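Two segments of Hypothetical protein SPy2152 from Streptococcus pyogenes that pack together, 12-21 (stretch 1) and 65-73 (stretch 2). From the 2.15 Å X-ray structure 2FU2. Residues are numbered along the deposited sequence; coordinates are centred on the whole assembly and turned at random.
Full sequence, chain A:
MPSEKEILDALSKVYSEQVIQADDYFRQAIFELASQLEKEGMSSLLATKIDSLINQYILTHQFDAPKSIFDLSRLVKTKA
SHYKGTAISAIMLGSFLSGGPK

Stretch 1 12-21: SKVYSEQVIQ
Stretch 2 (65-73) APKSIFDLS

Stretch 1 begins in helix, is interrupted ahead of Glu17, and resumes as helix over 18-21. Glu17 (phi/psi -72/131) is the N-cap residue of that second helix. The break is braced locally: Ser16 OG (chi1 p) donates to Lys13 O at 2.8 Å, and Glu17 N to Val14 O at 2.9 Å. Stretch 2 enters extended at Ala65 (-142/147), turns at Pro66 (-60/157), the N-cap position, and runs as helix from Lys67 onward. The register pairs Val14 CA with Ser68 CA at 5.5 Å and Glu17 CA with Pro66 CA at 8.0 Å, so sequence rises in one stretch as it falls in the other.

Ala65 makes no contact. Pro66, its ring C-gamma exo, packs its ring against the second helix, CG lying 3.8 Å from Val19 CG2 (chi1 m), while CB lies 3.7 Å from Glu17 OE1. Lys67 starts the helix, its side chain leading away.

Ser68 makes the direct hydrogen bond across the contact. With chi1 p, its OG donates to Glu17 OE2 at 3.1 Å; Glu17 reaches it with chi1 and chi2 both m. Water 1 donates to Glu17 OE2 at 2.8 Å and accepts from Ser68 N at 3.0 Å, linking the carboxylate to a first-turn amide. Around it the chains come close: Val14 CG2 (chi1 t) lies 3.3 Å from the backbone Ser68 O, and Lys13 CD 3.5 Å from Ser68 CB.

Ile69 leaves its backbone sideways, but chi1 m and chi2 -123° bring CD1 to 3.9 Å from both Val14 CG1 and Ile20 CD1, joining residues from both helical segments. Phe70 points away. One turn beyond Ser68, Leu72 (chi1 t, chi2 p) places CD2 3.6 Å from Val14 CG2, extending the apolar packing; Ser73 makes no contact.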

# COMPACT_ATOMS: atom_id res chain seq x y z
N SER A 12 -3.67 3.48 4.65
CA SER A 12 -3.57 3.80 6.08
C SER A 12 -3.88 2.56 6.89
O SER A 12 -3.27 2.32 7.95
CB SER A 12 -4.52 4.93 6.50
OG SER A 12 -4.10 6.11 5.85
N LYS A 13 -4.85 1.79 6.39
CA LYS A 13 -5.24 0.51 6.96
C LYS A 13 -4.06 -0.45 6.98
O LYS A 13 -3.77 -1.05 7.99
CB LYS A 13 -6.39 -0.10 6.19
CG LYS A 13 -7.15 -1.14 7.07
CD LYS A 13 -8.07 -2.02 6.27
CE LYS A 13 -9.42 -1.72 6.62
NZ LYS A 13 -9.33 -1.56 8.09
N VAL A 14 -3.39 -0.59 5.85
CA VAL A 14 -2.14 -1.37 5.80
C VAL A 14 -1.05 -0.83 6.78
O VAL A 14 -0.47 -1.59 7.61
CB VAL A 14 -1.58 -1.43 4.36
CG1 VAL A 14 -0.17 -1.96 4.36
CG2 VAL A 14 -2.51 -2.28 3.46
N TYR A 15 -0.77 0.46 6.68
CA TYR A 15 0.17 1.12 7.61
C TYR A 15 -0.10 0.78 9.09
O TYR A 15 0.81 0.45 9.79
CB TYR A 15 0.15 2.63 7.36
CG TYR A 15 0.99 3.45 8.30
CD1 TYR A 15 2.33 3.68 8.04
CD2 TYR A 15 0.40 4.06 9.41
CE1 TYR A 15 3.09 4.38 8.91
CE2 TYR A 15 1.15 4.83 10.29
CZ TYR A 15 2.51 4.99 10.03
OH TYR A 15 3.28 5.73 10.90
N SER A 16 -1.36 0.87 9.54
CA SER A 16 -1.68 0.59 10.93
C SER A 16 -1.44 -0.87 11.36
O SER A 16 -1.58 -1.14 12.54
CB SER A 16 -3.15 0.98 11.26
OG SER A 16 -4.06 0.10 10.56
N GLU A 17 -1.11 -1.79 10.43
CA GLU A 17 -1.01 -3.21 10.74
C GLU A 17 0.23 -3.47 11.57
O GLU A 17 1.33 -3.06 11.18
CB GLU A 17 -0.91 -4.05 9.45
CG GLU A 17 -2.21 -4.20 8.69
CD GLU A 17 -3.21 -5.14 9.38
OE1 GLU A 17 -2.85 -5.98 10.24
OE2 GLU A 17 -4.39 -5.06 9.03
N GLN A 18 0.08 -4.19 12.69
CA GLN A 18 1.21 -4.54 13.59
C GLN A 18 2.40 -5.14 12.83
O GLN A 18 3.53 -4.75 13.08
CB GLN A 18 0.79 -5.41 14.80
CG GLN A 18 0.30 -4.59 16.07
CD GLN A 18 -0.52 -5.42 17.11
OE1 GLN A 18 0.05 -6.12 18.00
NE2 GLN A 18 -1.85 -5.33 17.02
N VAL A 19 2.13 -6.04 11.87
CA VAL A 19 3.22 -6.64 11.06
C VAL A 19 3.91 -5.63 10.13
O VAL A 19 5.11 -5.78 9.85
CB VAL A 19 2.80 -7.95 10.29
CG1 VAL A 19 2.27 -9.03 11.24
CG2 VAL A 19 1.78 -7.67 9.20
N ILE A 20 3.21 -4.61 9.67
CA ILE A 20 3.85 -3.53 8.92
C ILE A 20 4.57 -2.59 9.87
O ILE A 20 5.70 -2.16 9.57
CB ILE A 20 2.86 -2.71 8.10
CG1 ILE A 20 2.22 -3.59 7.04
CG2 ILE A 20 3.52 -1.45 7.50
CD1 ILE A 20 3.11 -3.81 5.84
N GLN A 21 3.95 -2.26 11.01
CA GLN A 21 4.65 -1.40 11.99
C GLN A 21 5.98 -1.97 12.53
O GLN A 21 6.92 -1.23 12.86
CB GLN A 21 3.74 -1.05 13.18
CG GLN A 21 2.65 -0.09 12.82
CD GLN A 21 3.09 1.34 12.79
OE1 GLN A 21 2.87 2.03 11.78
NE2 GLN A 21 3.69 1.82 13.88
N ALA A 65 -0.31 -12.58 4.40
CA ALA A 65 -0.41 -11.13 4.62
C ALA A 65 -1.85 -10.89 5.08
O ALA A 65 -2.77 -11.63 4.66
CB ALA A 65 -0.11 -10.37 3.34
N PRO A 66 -2.05 -9.89 5.95
CA PRO A 66 -3.38 -9.52 6.46
C PRO A 66 -4.33 -9.12 5.30
O PRO A 66 -3.83 -8.70 4.22
CB PRO A 66 -3.08 -8.34 7.36
CG PRO A 66 -1.63 -8.47 7.70
CD PRO A 66 -0.99 -9.04 6.52
N LYS A 67 -5.64 -9.21 5.52
CA LYS A 67 -6.63 -8.89 4.50
C LYS A 67 -6.36 -7.52 3.87
O LYS A 67 -6.48 -7.36 2.65
CB LYS A 67 -8.08 -8.96 5.05
CG LYS A 67 -9.25 -8.63 4.03
CD LYS A 67 -10.67 -9.26 4.31
CE LYS A 67 -11.25 -9.00 5.77
NZ LYS A 67 -12.73 -9.40 6.18
N SER A 68 -5.99 -6.54 4.71
CA SER A 68 -5.84 -5.16 4.23
C SER A 68 -4.81 -5.05 3.11
O SER A 68 -4.94 -4.22 2.22
CB SER A 68 -5.47 -4.23 5.39
OG SER A 68 -4.25 -4.61 6.00
N ILE A 69 -3.82 -5.90 3.14
CA ILE A 69 -2.75 -5.92 2.13
C ILE A 69 -3.33 -6.38 0.82
O ILE A 69 -3.13 -5.76 -0.23
CB ILE A 69 -1.60 -6.79 2.62
CG1 ILE A 69 -1.02 -6.15 3.90
CG2 ILE A 69 -0.54 -7.04 1.51
CD1 ILE A 69 0.47 -5.82 3.88
N PHE A 70 -4.11 -7.44 0.89
CA PHE A 70 -4.80 -7.90 -0.30
C PHE A 70 -5.85 -6.93 -0.80
O PHE A 70 -6.04 -6.80 -2.02
CB PHE A 70 -5.41 -9.27 -0.06
CG PHE A 70 -4.38 -10.39 -0.02
CD1 PHE A 70 -3.68 -10.77 -1.19
CD2 PHE A 70 -4.10 -11.07 1.18
CE1 PHE A 70 -2.71 -11.84 -1.14
CE2 PHE A 70 -3.19 -12.13 1.23
CZ PHE A 70 -2.48 -12.52 0.09
N ASP A 71 -6.56 -6.28 0.13
CA ASP A 71 -7.49 -5.24 -0.21
C ASP A 71 -6.86 -4.07 -1.00
O ASP A 71 -7.28 -3.77 -2.12
CB ASP A 71 -8.14 -4.70 1.06
CG ASP A 71 -9.19 -5.63 1.65
OD1 ASP A 71 -9.54 -6.69 1.06
OD2 ASP A 71 -9.64 -5.29 2.76
N LEU A 72 -5.88 -3.39 -0.39
CA LEU A 72 -5.00 -2.47 -1.09
C LEU A 72 -4.47 -3.00 -2.41
O LEU A 72 -4.56 -2.35 -3.46
CB LEU A 72 -3.80 -2.08 -0.20
CG LEU A 72 -2.79 -1.12 -0.81
CD1 LEU A 72 -3.48 0.18 -1.39
CD2 LEU A 72 -1.78 -0.73 0.26
N SER A 73 -3.88 -4.16 -2.38
CA SER A 73 -3.37 -4.72 -3.66
C SER A 73 -4.43 -4.69 -4.77
O SER A 73 -4.15 -4.29 -5.87
CB SER A 73 -2.94 -6.16 -3.48
OG SER A 73 -2.44 -6.68 -4.69
O HOH W 1 -6.08 -6.82 7.66